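Local structure of acetylornithine aminotransferase (Aquifex aeolicus, 2EH6) at residues A[18-23]-A[354-359]; A[107-112]-A[206-211]; A[118-123]-A[172-177]; A[296-301]-A[359-364]. The protein catalyses the pyridoxal-phosphate-dependent transfer of an amino group between N(2)-acetyl-L-ornithine and 2-oxoglutarate, a step in L-arginine biosynthesis. All coordinates share one frame; numbering follows the deposited sequence.

Contacts 2 and 3 sit in one part of the subunit and contacts 1 and 4 in another, on opposite sides of the chain's centre. Contacts 2 and 3 are buried and share the sheet that contains the parallel strands 208-212, 173-178 and 119-123: L208 of contact 2 pairs through its backbone with I176 of contact 3, and R107 reaches the carbonyl of W118. Contact 3 is held chiefly by strand-to-strand backbone bonds, contact 2 by aromatic rings of a helix on a leucine. Contact 1 is also buried but purely apolar; it shares I359 with contact 4, which is partly buried and adds a salt bridge on its exposed side. V20 of contact 1 also packs on H363 of contact 4.

Contact 1: A[18-23]-A[354-359]; sequences KGVYLY and LPPLII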
loop_
_atom_site.group_PDB
_atom_site.type_symbol
_atom_site.label_atom_id
_atom_site.label_comp_id
_atom_site.label_asym_id
_atom_site.label_seq_id
_atom_site.Cartn_x
_atom_site.Cartn_y
_atom_site.Cartn_z
ATOM N N LYS A 18 8.787 -23.719 -3.927
ATOM C CA LYS A 18 8.103 -24.912 -3.446
ATOM C C LYS A 18 8.547 -25.166 -2.020
ATOM O O LYS A 18 9.718 -25.455 -1.771
ATOM C CB LYS A 18 8.443 -26.128 -4.314
ATOM C CG LYS A 18 7.623 -27.360 -3.957
ATOM C CD LYS A 18 6.138 -27.008 -3.910
ATOM C CE LYS A 18 5.250 -28.240 -3.952
ATOM N NZ LYS A 18 3.976 -28.012 -3.202
ATOM N N GLY A 19 7.614 -25.053 -1.080
ATOM C CA GLY A 19 7.956 -25.263 0.315
ATOM C C GLY A 19 8.897 -24.178 0.804
ATOM O O GLY A 19 8.605 -22.988 0.675
ATOM N N VAL A 20 10.031 -24.585 1.365
ATOM C CA VAL A 20 11.014 -23.639 1.870
ATOM C C VAL A 20 12.151 -23.431 0.868
ATOM O O VAL A 20 13.207 -22.892 1.214
ATOM C CB VAL A 20 11.608 -24.124 3.212
ATOM C CG1 VAL A 20 10.533 -24.120 4.287
ATOM C CG2 VAL A 20 12.177 -25.527 3.055
ATOM N N TYR A 21 11.922 -23.848 -0.374
ATOM C CA TYR A 21 12.926 -23.705 -1.427
ATOM C C TYR A 21 12.493 -22.778 -2.555
ATOM O O TYR A 21 11.312 -22.686 -2.882
ATOM C CB TYR A 21 13.260 -25.076 -2.035
ATOM C CG TYR A 21 13.948 -26.016 -1.074
ATOM C CD1 TYR A 21 15.328 -25.954 -0.876
ATOM C CD2 TYR A 21 13.212 -26.928 -0.320
ATOM C CE1 TYR A 21 15.955 -26.775 0.060
ATOM C CE2 TYR A 21 13.827 -27.749 0.616
ATOM C CZ TYR A 21 15.196 -27.666 0.803
ATOM O OH TYR A 21 15.796 -28.460 1.754
ATOM N N LEU A 22 13.475 -22.104 -3.148
ATOM C CA LEU A 22 13.245 -21.216 -4.278
ATOM C C LEU A 22 14.152 -21.685 -5.419
ATOM O O LEU A 22 15.230 -22.234 -5.179
ATOM C CB LEU A 22 13.581 -19.769 -3.911
ATOM C CG LEU A 22 12.482 -19.002 -3.162
ATOM C CD1 LEU A 22 13.016 -17.670 -2.656
ATOM C CD2 LEU A 22 11.306 -18.779 -4.100
ATOM N N TYR A 23 13.703 -21.478 -6.651
ATOM C CA TYR A 23 14.476 -21.873 -7.829
ATOM C C TYR A 23 14.641 -20.686 -8.764
ATOM O O TYR A 23 13.665 -20.004 -9.076
ATOM C CB TYR A 23 13.763 -23.015 -8.558
ATOM C CG TYR A 23 13.492 -24.190 -7.657
ATOM C CD1 TYR A 23 12.420 -24.170 -6.760
ATOM C CD2 TYR A 23 14.361 -25.279 -7.626
ATOM C CE1 TYR A 23 12.227 -25.200 -5.848
ATOM C CE2 TYR A 23 14.177 -26.319 -6.715
ATOM C CZ TYR A 23 13.111 -26.270 -5.829
ATOM O OH TYR A 23 12.943 -27.274 -4.905
ATOM N N LEU A 354 15.118 -15.165 8.608
ATOM C CA LEU A 354 13.661 -15.124 8.663
ATOM C C LEU A 354 13.083 -16.253 7.824
ATOM O O LEU A 354 12.364 -16.019 6.859
ATOM C CB LEU A 354 13.152 -13.781 8.125
ATOM C CG LEU A 354 13.506 -12.535 8.934
ATOM C CD1 LEU A 354 13.162 -11.283 8.126
ATOM C CD2 LEU A 354 12.748 -12.560 10.258
ATOM N N PRO A 355 13.396 -17.505 8.181
ATOM C CA PRO A 355 12.871 -18.631 7.408
ATOM C C PRO A 355 11.351 -18.739 7.513
ATOM O O PRO A 355 10.737 -18.140 8.400
ATOM C CB PRO A 355 13.578 -19.827 8.037
ATOM C CG PRO A 355 13.704 -19.405 9.474
ATOM C CD PRO A 355 14.184 -17.977 9.332
ATOM N N PRO A 356 10.725 -19.493 6.600
ATOM C CA PRO A 356 9.267 -19.651 6.647
ATOM C C PRO A 356 8.946 -20.300 7.985
ATOM O O PRO A 356 9.777 -21.023 8.533
ATOM C CB PRO A 356 8.985 -20.570 5.462
ATOM C CG PRO A 356 10.084 -20.207 4.499
ATOM C CD PRO A 356 11.285 -20.152 5.406
ATOM N N LEU A 357 7.753 -20.060 8.515
ATOM C CA LEU A 357 7.420 -20.621 9.814
ATOM C C LEU A 357 7.212 -22.138 9.799
ATOM O O LEU A 357 7.098 -22.760 10.855
ATOM C CB LEU A 357 6.204 -19.894 10.402
ATOM C CG LEU A 357 6.378 -18.366 10.497
ATOM C CD1 LEU A 357 5.186 -17.758 11.229
ATOM C CD2 LEU A 357 7.683 -18.022 11.238
ATOM N N ILE A 358 7.180 -22.731 8.608
ATOM C CA ILE A 358 7.014 -24.180 8.480
ATOM C C ILE A 358 8.372 -24.884 8.468
ATOM O O ILE A 358 8.449 -26.102 8.303
ATOM C CB ILE A 358 6.282 -24.555 7.175
ATOM C CG1 ILE A 358 7.064 -24.021 5.975
ATOM C CG2 ILE A 358 4.863 -24.016 7.198
ATOM C CD1 ILE A 358 6.574 -24.531 4.633
ATOM N N ILE A 359 9.441 -24.115 8.632
ATOM C CA ILE A 359 10.788 -24.673 8.618
ATOM C C ILE A 359 10.945 -25.787 9.671
ATOM O O ILE A 359 10.372 -25.715 10.757
ATOM C CB ILE A 359 11.830 -23.557 8.868
ATOM C CG1 ILE A 359 13.213 -24.021 8.420
ATOM C CG2 ILE A 359 11.826 -23.149 10.332
ATOM C CD1 ILE A 359 13.409 -23.990 6.916
#
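V20 packs on P356, I358 and I359 in a small, buried, purely apolar contact between the tip of a beta hairpin and the loop leading from strand 350-353 to helix 361-374. The hairpin joins strands 12-18 and 21-24 through a type II' turn from K18 to Y21, closed by backbone bonds in both directions between those two residues. G19 takes the positive phi of this turn (66°), and V20, next in line, faces the proline loop. One methyl does nearly all the touching, the one set anti to the carbonyl carbon (chi1 -66°): V20 CG1 lies 3.9 Å from P356 CG, with CB and CD of the same ring only slightly farther off. CG1 is also 3.9 Å from I358 CG1, the two side chains sliding past each other in opposite directions. From I359 comes the tip of the chain, CD1, 3.9 Å from V20 CG1, the two side chains crossing at about a right angle. A type I turn from P356 to I359, with I359 N bonded to P356 O at 3.1 Å, gathers the three partners round the valine while L357 CB points away. V20 also rests on L31 of strand 29-32 and on H363 of helix 361-374. Behind the loop runs helix 275-308, whose V295, L291 and V298 receive L357, I358 and I359 respectively.

Contact 2: A[107-112]-A[206-211]; sequences RKYWRD and DVLLII
W110 lays its indole across D206 and the flank of L208. CH2 comes 3.2 Å from D206 OD2, with the carboxylate plane turned 72° from the ring. K115 and K117 are long, weak ion-pair partners of that oxygen, and K117 also makes a cation-pi contact with W110. W110 NE1 is 3.8 Å from L208 CG, while its N-H is spent on the carbonyl of A174 in the neighbouring strand. L208 also meets Y109, its CD1 3.7 Å from Y109 CD2. Y109 starts with CG anti to its backbone N (chi1 173°) and W110 with CG anti to the carbonyl carbon (chi1 -68°), yet Y109 CD2 sits over the centre of one indole face. An alanine in place of W110 would probably leave A174 O without this donor and open a gap between L208 and D206. This is a helix packed on a parallel strand in the large domain of fold type I aminotransferases; helix 95-112 begins at cofactor-binding G95 and T96, and strand 208-212 ends at D212 of the same pocket.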
loop_
_atom_site.group_PDB
_atom_site.type_symbol
_atom_site.label_atom_id
_atom_site.label_comp_id
_atom_site.label_asym_id
_atom_site.label_seq_id
_atom_site.Cartn_x
_atom_site.Cartn_y
_atom_site.Cartn_z
ATOM N N ARG A 107 -3.558 10.536 16.635
ATOM C CA ARG A 107 -3.735 11.984 16.651
ATOM C C ARG A 107 -5.204 12.363 16.741
ATOM O O ARG A 107 -5.579 13.210 17.555
ATOM C CB ARG A 107 -3.108 12.634 15.412
ATOM C CG ARG A 107 -1.616 12.860 15.551
ATOM C CD ARG A 107 -1.045 13.703 14.431
ATOM N NE ARG A 107 0.359 14.021 14.694
ATOM C CZ ARG A 107 1.166 14.639 13.838
ATOM N NH1 ARG A 107 0.715 15.017 12.646
ATOM N NH2 ARG A 107 2.429 14.874 14.172
ATOM N N LYS A 108 -6.043 11.737 15.919
ATOM C CA LYS A 108 -7.463 12.056 15.948
ATOM C C LYS A 108 -8.090 11.658 17.283
ATOM O O LYS A 108 -9.000 12.332 17.777
ATOM C CB LYS A 108 -8.205 11.372 14.800
ATOM C CG LYS A 108 -9.658 11.786 14.725
ATOM C CD LYS A 108 -10.287 11.459 13.394
ATOM C CE LYS A 108 -11.721 11.951 13.351
ATOM N NZ LYS A 108 -12.541 11.324 14.435
ATOM N N TYR A 109 -7.587 10.577 17.869
ATOM C CA TYR A 109 -8.088 10.102 19.153
ATOM C C TYR A 109 -8.084 11.228 20.189
ATOM O O TYR A 109 -9.107 11.508 20.822
ATOM C CB TYR A 109 -7.218 8.954 19.661
ATOM C CG TYR A 109 -7.552 8.505 21.065
ATOM C CD1 TYR A 109 -8.764 7.883 21.350
ATOM C CD2 TYR A 109 -6.649 8.698 22.110
ATOM C CE1 TYR A 109 -9.070 7.455 22.641
ATOM C CE2 TYR A 109 -6.945 8.276 23.408
ATOM C CZ TYR A 109 -8.155 7.656 23.663
ATOM O OH TYR A 109 -8.451 7.235 24.941
ATOM N N TRP A 110 -6.928 11.867 20.354
ATOM C CA TRP A 110 -6.778 12.952 21.318
ATOM C C TRP A 110 -7.561 14.197 20.926
ATOM O O TRP A 110 -8.002 14.950 21.793
ATOM C CB TRP A 110 -5.297 13.288 21.510
ATOM C CG TRP A 110 -4.534 12.188 22.185
ATOM C CD1 TRP A 110 -3.492 11.473 21.668
ATOM C CD2 TRP A 110 -4.764 11.666 23.501
ATOM N NE1 TRP A 110 -3.059 10.539 22.579
ATOM C CE2 TRP A 110 -3.822 10.637 23.713
ATOM C CE3 TRP A 110 -5.676 11.971 24.524
ATOM C CZ2 TRP A 110 -3.763 9.907 24.906
ATOM C CZ3 TRP A 110 -5.618 11.243 25.713
ATOM C CH2 TRP A 110 -4.666 10.224 25.892
ATOM N N ARG A 111 -7.735 14.416 19.628
ATOM C CA ARG A 111 -8.501 15.561 19.153
ATOM C C ARG A 111 -9.970 15.370 19.513
ATOM O O ARG A 111 -10.651 16.321 19.910
ATOM C CB ARG A 111 -8.362 15.720 17.635
ATOM C CG ARG A 111 -7.042 16.325 17.192
ATOM C CD ARG A 111 -7.023 17.833 17.409
ATOM N NE ARG A 111 -7.820 18.548 16.412
ATOM C CZ ARG A 111 -7.416 18.811 15.171
ATOM N NH1 ARG A 111 -6.216 18.421 14.761
ATOM N NH2 ARG A 111 -8.210 19.472 14.337
ATOM N N ASP A 112 -10.464 14.144 19.376
ATOM C CA ASP A 112 -11.855 13.869 19.730
ATOM C C ASP A 112 -12.111 14.101 21.222
ATOM O O ASP A 112 -13.222 14.373 21.662
ATOM C CB ASP A 112 -12.165 12.406 19.388
ATOM C CG ASP A 112 -12.149 12.200 17.879
ATOM O OD1 ASP A 112 -12.538 13.124 17.165
ATOM O OD2 ASP A 112 -11.790 11.109 17.437
ATOM N N ASP A 206 -0.383 9.041 30.512
ATOM C CA ASP A 206 -1.556 9.060 29.626
ATOM C C ASP A 206 -1.168 9.230 28.150
ATOM O O ASP A 206 -1.626 10.117 27.438
ATOM C CB ASP A 206 -2.513 10.175 30.063
ATOM C CG ASP A 206 -3.932 9.843 29.603
ATOM O OD1 ASP A 206 -4.355 8.704 29.817
ATOM O OD2 ASP A 206 -4.602 10.723 29.067
ATOM N N VAL A 207 -0.252 8.339 27.717
ATOM C CA VAL A 207 0.194 8.344 26.326
ATOM C C VAL A 207 -0.066 6.989 25.662
ATOM O O VAL A 207 0.120 5.934 26.255
ATOM C CB VAL A 207 1.697 8.630 26.319
ATOM C CG1 VAL A 207 2.269 8.380 24.925
ATOM C CG2 VAL A 207 1.957 10.069 26.721
ATOM N N LEU A 208 -0.510 7.017 24.407
ATOM C CA LEU A 208 -0.812 5.788 23.681
ATOM C C LEU A 208 0.428 4.977 23.344
ATOM O O LEU A 208 1.462 5.525 22.963
ATOM C CB LEU A 208 -1.567 6.101 22.384
ATOM C CG LEU A 208 -2.949 6.753 22.477
ATOM C CD1 LEU A 208 -3.503 6.971 21.070
ATOM C CD2 LEU A 208 -3.884 5.868 23.290
ATOM N N LEU A 209 0.315 3.662 23.495
ATOM C CA LEU A 209 1.405 2.750 23.178
ATOM C C LEU A 209 1.061 2.105 21.838
ATOM O O LEU A 209 0.052 1.410 21.712
ATOM C CB LEU A 209 1.546 1.672 24.258
ATOM C CG LEU A 209 2.577 0.570 23.986
ATOM C CD1 LEU A 209 3.948 1.186 23.773
ATOM C CD2 LEU A 209 2.599 -0.416 25.140
ATOM N N ILE A 210 1.898 2.358 20.839
ATOM C CA ILE A 210 1.688 1.822 19.499
ATOM C C ILE A 210 2.845 0.901 19.174
ATOM O O ILE A 210 3.990 1.344 19.072
ATOM C CB ILE A 210 1.651 2.951 18.453
ATOM C CG1 ILE A 210 0.586 3.977 18.840
ATOM C CG2 ILE A 210 1.379 2.367 17.060
ATOM C CD1 ILE A 210 0.726 5.306 18.130
ATOM N N ILE A 211 2.551 -0.383 19.028
ATOM C CA ILE A 211 3.591 -1.350 18.724
ATOM C C ILE A 211 3.506 -1.760 17.262
ATOM O O ILE A 211 2.457 -2.185 16.772
ATOM C CB ILE A 211 3.475 -2.605 19.621
ATOM C CG1 ILE A 211 3.522 -2.189 21.097
ATOM C CG2 ILE A 211 4.605 -3.575 19.308
ATOM C CD1 ILE A 211 3.371 -3.340 22.079
#

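Contact 3: A[118-123]-A[172-177]; sequences WKFISF and ETAGII
Strands 119-123 and 173-177 run parallel, 23° apart, pairing K119 with T173, F120 with G175 and I121 with I176, and a beta bulge shifts the register by one after K119. At the bulge K119 O takes A174 N at 2.7 Å and, weakly, G175 N. Before it, E172 O accepts from both W118 N and K119 N. I121 N binds G175 O at 3.1 Å and I121 O receives I177 N at 2.9 Å; a water then bridges F123 N and I177 O. In one of its two conformers W118 lies beside E172, and NE1 gives a bent bond (137°) to the anti lone pair of E172 OE1 at 3.0 Å, the oxygen tilted 27° out of the indole plane. K119 CG covers one indole face. On the sheet face carrying K119, I121, T173 and I176, F123 CE2 meets I176 CG2 obliquely at 3.9 Å. On the other, A174 CB lies over F120. Strand 154-157 borders 119-123 and strand 208-212 borders 173-178; F120 packs on helix 95-112 and I176 on helix 192-205.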
loop_
_atom_site.group_PDB
_atom_site.type_symbol
_atom_site.label_atom_id
_atom_site.label_comp_id
_atom_site.label_asym_id
_atom_site.label_seq_id
_atom_site.Cartn_x
_atom_site.Cartn_y
_atom_site.Cartn_z
ATOM N N TRP A 118 -0.120 15.687 19.821
ATOM C CA TRP A 118 0.118 15.338 18.431
ATOM C C TRP A 118 1.536 14.865 18.140
ATOM O O TRP A 118 1.855 14.525 17.000
ATOM C CB TRP A 118 -0.220 16.528 17.521
ATOM C CG TRP A 118 0.525 17.759 17.951
ATOM C CD1 TRP A 118 0.172 18.622 18.948
ATOM C CD2 TRP A 118 1.798 18.206 17.468
ATOM N NE1 TRP A 118 1.147 19.575 19.121
ATOM C CE2 TRP A 118 2.157 19.343 18.225
ATOM C CE3 TRP A 118 2.673 17.752 16.472
ATOM C CZ2 TRP A 118 3.356 20.035 18.017
ATOM C CZ3 TRP A 118 3.865 18.443 16.265
ATOM C CH2 TRP A 118 4.194 19.571 17.036
ATOM N N LYS A 119 2.382 14.840 19.167
ATOM C CA LYS A 119 3.763 14.405 19.000
ATOM C C LYS A 119 3.917 12.910 19.244
ATOM O O LYS A 119 3.093 12.280 19.902
ATOM C CB LYS A 119 4.686 15.157 19.962
ATOM C CG LYS A 119 4.682 16.668 19.798
ATOM C CD LYS A 119 5.691 17.314 20.745
ATOM C CE LYS A 119 5.651 18.830 20.635
ATOM N NZ LYS A 119 6.654 19.461 21.536
ATOM N N PHE A 120 4.992 12.351 18.712
ATOM C CA PHE A 120 5.262 10.934 18.878
ATOM C C PHE A 120 6.720 10.728 19.198
ATOM O O PHE A 120 7.589 11.460 18.718
ATOM C CB PHE A 120 4.927 10.166 17.595
ATOM C CG PHE A 120 3.472 10.134 17.269
ATOM C CD1 PHE A 120 2.641 9.171 17.827
ATOM C CD2 PHE A 120 2.923 11.081 16.415
ATOM C CE1 PHE A 120 1.279 9.152 17.538
ATOM C CE2 PHE A 120 1.568 11.073 16.123
ATOM C CZ PHE A 120 0.742 10.106 16.684
ATOM N N ILE A 121 6.977 9.732 20.027
ATOM C CA ILE A 121 8.329 9.370 20.389
ATOM C C ILE A 121 8.550 7.985 19.801
ATOM O O ILE A 121 7.800 7.060 20.101
ATOM C CB ILE A 121 8.512 9.276 21.917
ATOM C CG1 ILE A 121 8.347 10.662 22.551
ATOM C CG2 ILE A 121 9.888 8.682 22.240
ATOM C CD1 ILE A 121 8.448 10.659 24.070
ATOM N N SER A 122 9.548 7.851 18.939
ATOM C CA SER A 122 9.866 6.550 18.367
ATOM C C SER A 122 11.309 6.290 18.776
ATOM O O SER A 122 11.862 7.037 19.583
ATOM C CB SER A 122 9.704 6.551 16.841
ATOM O OG SER A 122 10.555 7.495 16.226
ATOM N N PHE A 123 11.931 5.255 18.225
ATOM C CA PHE A 123 13.293 4.935 18.623
ATOM C C PHE A 123 14.342 4.896 17.526
ATOM O O PHE A 123 14.034 4.686 16.351
ATOM C CB PHE A 123 13.283 3.601 19.368
ATOM C CG PHE A 123 12.538 3.648 20.667
ATOM C CD1 PHE A 123 13.178 4.050 21.837
ATOM C CD2 PHE A 123 11.187 3.331 20.719
ATOM C CE1 PHE A 123 12.481 4.135 23.042
ATOM C CE2 PHE A 123 10.482 3.415 21.919
ATOM C CZ PHE A 123 11.134 3.818 23.082
ATOM N N GLU A 172 2.220 17.192 25.284
ATOM C CA GLU A 172 1.720 17.223 23.904
ATOM C C GLU A 172 2.036 15.919 23.155
ATOM O O GLU A 172 1.805 15.772 21.962
ATOM C CB GLU A 172 2.360 18.411 23.178
ATOM C CG GLU A 172 1.805 19.762 23.644
ATOM C CD GLU A 172 2.434 20.875 22.835
ATOM O OE1 GLU A 172 2.240 20.904 21.627
ATOM O OE2 GLU A 172 3.078 21.739 23.430
ATOM N N THR A 173 2.620 14.960 23.901
ATOM C CA THR A 173 2.928 13.660 23.309
ATOM C C THR A 173 1.673 12.798 23.170
ATOM O O THR A 173 0.978 12.505 24.136
ATOM C CB THR A 173 3.937 12.942 24.210
ATOM O OG1 THR A 173 5.106 13.755 24.349
ATOM C CG2 THR A 173 4.338 11.601 23.586
ATOM N N ALA A 174 1.373 12.393 21.938
ATOM C CA ALA A 174 0.187 11.592 21.661
ATOM C C ALA A 174 0.443 10.111 21.866
ATOM O O ALA A 174 -0.448 9.370 22.283
ATOM C CB ALA A 174 -0.294 11.846 20.233
ATOM N N GLY A 175 1.662 9.677 21.571
ATOM C CA GLY A 175 1.975 8.274 21.736
ATOM C C GLY A 175 3.425 7.910 21.520
ATOM O O GLY A 175 4.233 8.725 21.067
ATOM N N ILE A 176 3.745 6.669 21.864
ATOM C CA ILE A 176 5.087 6.123 21.710
ATOM C C ILE A 176 4.980 4.950 20.731
ATOM O O ILE A 176 4.108 4.090 20.882
ATOM C CB ILE A 176 5.636 5.626 23.064
ATOM C CG1 ILE A 176 5.734 6.805 24.040
ATOM C CG2 ILE A 176 6.995 4.972 22.870
ATOM C CD1 ILE A 176 6.308 6.448 25.395
ATOM N N ILE A 177 5.858 4.931 19.730
ATOM C CA ILE A 177 5.868 3.889 18.701
ATOM C C ILE A 177 7.112 3.023 18.862
ATOM O O ILE A 177 8.229 3.541 18.912
ATOM C CB ILE A 177 5.896 4.514 17.289
ATOM C CG1 ILE A 177 4.737 5.499 17.132
ATOM C CG2 ILE A 177 5.809 3.422 16.236
ATOM C CD1 ILE A 177 4.800 6.322 15.859
HETATM O O HOH W 1 10.139 2.964 17.019
#

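Contact 4: A[296-301]-A[359-364]; sequences REVGNY and IQKEHI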
loop_
_atom_site.group_PDB
_atom_site.type_symbol
_atom_site.label_atom_id
_atom_site.label_comp_id
_atom_site.label_asym_id
_atom_site.label_seq_id
_atom_site.Cartn_x
_atom_site.Cartn_y
_atom_site.Cartn_z
ATOM N N ARG A 296 8.340 -22.071 18.163
ATOM C CA ARG A 296 9.106 -21.958 19.398
ATOM C C ARG A 296 10.194 -23.017 19.515
ATOM O O ARG A 296 11.332 -22.702 19.864
ATOM C CB ARG A 296 8.177 -22.051 20.616
ATOM C CG ARG A 296 7.291 -20.824 20.833
ATOM C CD ARG A 296 6.638 -20.845 22.218
ATOM N NE ARG A 296 5.622 -21.887 22.351
ATOM C CZ ARG A 296 4.342 -21.737 22.018
ATOM N NH1 ARG A 296 3.910 -20.583 21.528
ATOM N NH2 ARG A 296 3.488 -22.739 22.187
ATOM N N GLU A 297 9.845 -24.268 19.218
ATOM C CA GLU A 297 10.798 -25.371 19.316
ATOM C C GLU A 297 11.909 -25.338 18.272
ATOM O O GLU A 297 13.088 -25.437 18.617
ATOM C CB GLU A 297 10.079 -26.714 19.228
ATOM C CG GLU A 297 11.026 -27.901 19.359
ATOM C CD GLU A 297 10.312 -29.237 19.305
ATOM O OE1 GLU A 297 9.404 -29.462 20.134
ATOM O OE2 GLU A 297 10.662 -30.064 18.435
ATOM N N VAL A 298 11.544 -25.223 16.999
ATOM C CA VAL A 298 12.558 -25.177 15.951
ATOM C C VAL A 298 13.359 -23.885 16.116
ATOM O O VAL A 298 14.562 -23.849 15.869
ATOM C CB VAL A 298 11.919 -25.213 14.545
ATOM C CG1 VAL A 298 13.005 -25.366 13.483
ATOM C CG2 VAL A 298 10.922 -26.364 14.458
ATOM N N GLY A 299 12.681 -22.830 16.561
ATOM C CA GLY A 299 13.341 -21.553 16.767
ATOM C C GLY A 299 14.432 -21.625 17.819
ATOM O O GLY A 299 15.527 -21.094 17.621
ATOM N N ASN A 300 14.139 -22.274 18.944
ATOM C CA ASN A 300 15.125 -22.407 20.013
ATOM C C ASN A 300 16.276 -23.284 19.542
ATOM O O ASN A 300 17.437 -23.027 19.855
ATOM C CB ASN A 300 14.486 -23.011 21.266
ATOM C CG ASN A 300 13.395 -22.132 21.837
ATOM O OD1 ASN A 300 13.537 -20.910 21.894
ATOM N ND2 ASN A 300 12.302 -22.749 22.274
ATOM N N TYR A 301 15.940 -24.321 18.783
ATOM C CA TYR A 301 16.932 -25.239 18.234
ATOM C C TYR A 301 17.916 -24.437 17.383
ATOM O O TYR A 301 19.131 -24.509 17.571
ATOM C CB TYR A 301 16.237 -26.282 17.357
ATOM C CG TYR A 301 17.160 -27.301 16.727
ATOM C CD1 TYR A 301 17.712 -28.334 17.486
ATOM C CD2 TYR A 301 17.467 -27.245 15.368
ATOM C CE1 TYR A 301 18.544 -29.289 16.905
ATOM C CE2 TYR A 301 18.300 -28.193 14.778
ATOM C CZ TYR A 301 18.833 -29.212 15.553
ATOM O OH TYR A 301 19.655 -30.155 14.979
ATOM N N ILE A 359 9.441 -24.115 8.632
ATOM C CA ILE A 359 10.788 -24.673 8.618
ATOM C C ILE A 359 10.945 -25.787 9.671
ATOM O O ILE A 359 10.372 -25.715 10.757
ATOM C CB ILE A 359 11.830 -23.557 8.868
ATOM C CG1 ILE A 359 13.213 -24.021 8.420
ATOM C CG2 ILE A 359 11.826 -23.149 10.332
ATOM C CD1 ILE A 359 13.409 -23.990 6.916
ATOM N N GLN A 360 11.719 -26.817 9.334
ATOM C CA GLN A 360 11.944 -27.942 10.244
ATOM C C GLN A 360 13.412 -28.094 10.630
ATOM O O GLN A 360 14.296 -27.573 9.950
ATOM C CB GLN A 360 11.440 -29.236 9.605
ATOM C CG GLN A 360 9.932 -29.269 9.412
ATOM C CD GLN A 360 9.456 -30.550 8.760
ATOM O OE1 GLN A 360 9.643 -31.644 9.300
ATOM N NE2 GLN A 360 8.835 -30.424 7.590
ATOM N N LYS A 361 13.668 -28.820 11.715
ATOM C CA LYS A 361 15.031 -29.021 12.205
ATOM C C LYS A 361 16.016 -29.499 11.147
ATOM O O LYS A 361 17.147 -29.018 11.090
ATOM C CB LYS A 361 15.030 -29.992 13.391
ATOM C CG LYS A 361 14.401 -29.399 14.639
ATOM C CD LYS A 361 14.557 -30.311 15.839
ATOM C CE LYS A 361 13.987 -29.658 17.086
ATOM N NZ LYS A 361 14.181 -30.501 18.292
ATOM N N GLU A 362 15.588 -30.442 10.315
ATOM C CA GLU A 362 16.442 -30.968 9.257
ATOM C C GLU A 362 16.914 -29.826 8.361
ATOM O O GLU A 362 18.060 -29.807 7.919
ATOM C CB GLU A 362 15.674 -31.992 8.420
ATOM C CG GLU A 362 16.473 -32.581 7.271
ATOM C CD GLU A 362 15.608 -33.388 6.320
ATOM O OE1 GLU A 362 14.756 -32.784 5.631
ATOM O OE2 GLU A 362 15.776 -34.626 6.265
ATOM N N HIS A 363 16.016 -28.881 8.095
ATOM C CA HIS A 363 16.323 -27.719 7.259
ATOM C C HIS A 363 17.286 -26.790 7.988
ATOM O O HIS A 363 18.215 -26.241 7.390
ATOM C CB HIS A 363 15.038 -26.965 6.926
ATOM C CG HIS A 363 14.067 -27.755 6.106
ATOM N ND1 HIS A 363 12.705 -27.533 6.145
ATOM C CD2 HIS A 363 14.263 -28.741 5.199
ATOM C CE1 HIS A 363 12.105 -28.349 5.297
ATOM N NE2 HIS A 363 13.028 -29.091 4.709
ATOM N N ILE A 364 17.057 -26.613 9.285
ATOM C CA ILE A 364 17.916 -25.768 10.100
ATOM C C ILE A 364 19.350 -26.294 10.027
ATOM O O ILE A 364 20.293 -25.525 9.855
ATOM C CB ILE A 364 17.454 -25.757 11.580
ATOM C CG1 ILE A 364 16.058 -25.135 11.694
ATOM C CG2 ILE A 364 18.453 -24.993 12.437
ATOM C CD1 ILE A 364 15.958 -23.698 11.196
#
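K361 stretches its extended chain across one face of the Y301 ring, with CD 4.0 Å from the ring centroid and 9° off the normal, a CH-pi contact. Beyond the ring the ammonium reaches E297, one helical turn before Y301: NZ is 3.5 Å from OE2 in a salt bridge on the solvent side, where E297 is exposed, and the two side chains cross at about a right angle. With CG anti to the backbone N (chi1 -180°), Y301 leaves its helix toward K361 and I364, which slides past the tyrosine in the opposite direction, its CG2 3.8 Å from Y301 CD2. Y301 OH is hydrogen-bonded to OD1 of D365, the residue after I364. Helix 275-308, the long helix that in fold type I enzymes leads from the large domain into the small one, here receives the start of the C-terminal helix 361-374, with Q360 at the N-cap position. An alanine in place of Y301 would probably leave the K361 methylenes and I364 CG2 without the ring they pack on and D365 without its hydroxyl partner. Deeper in, V298 CG1 presses on I364 CG1 at 3.5 Å and on I359 CG2 at 4.0 Å. F33, from a loop, touches both isoleucines.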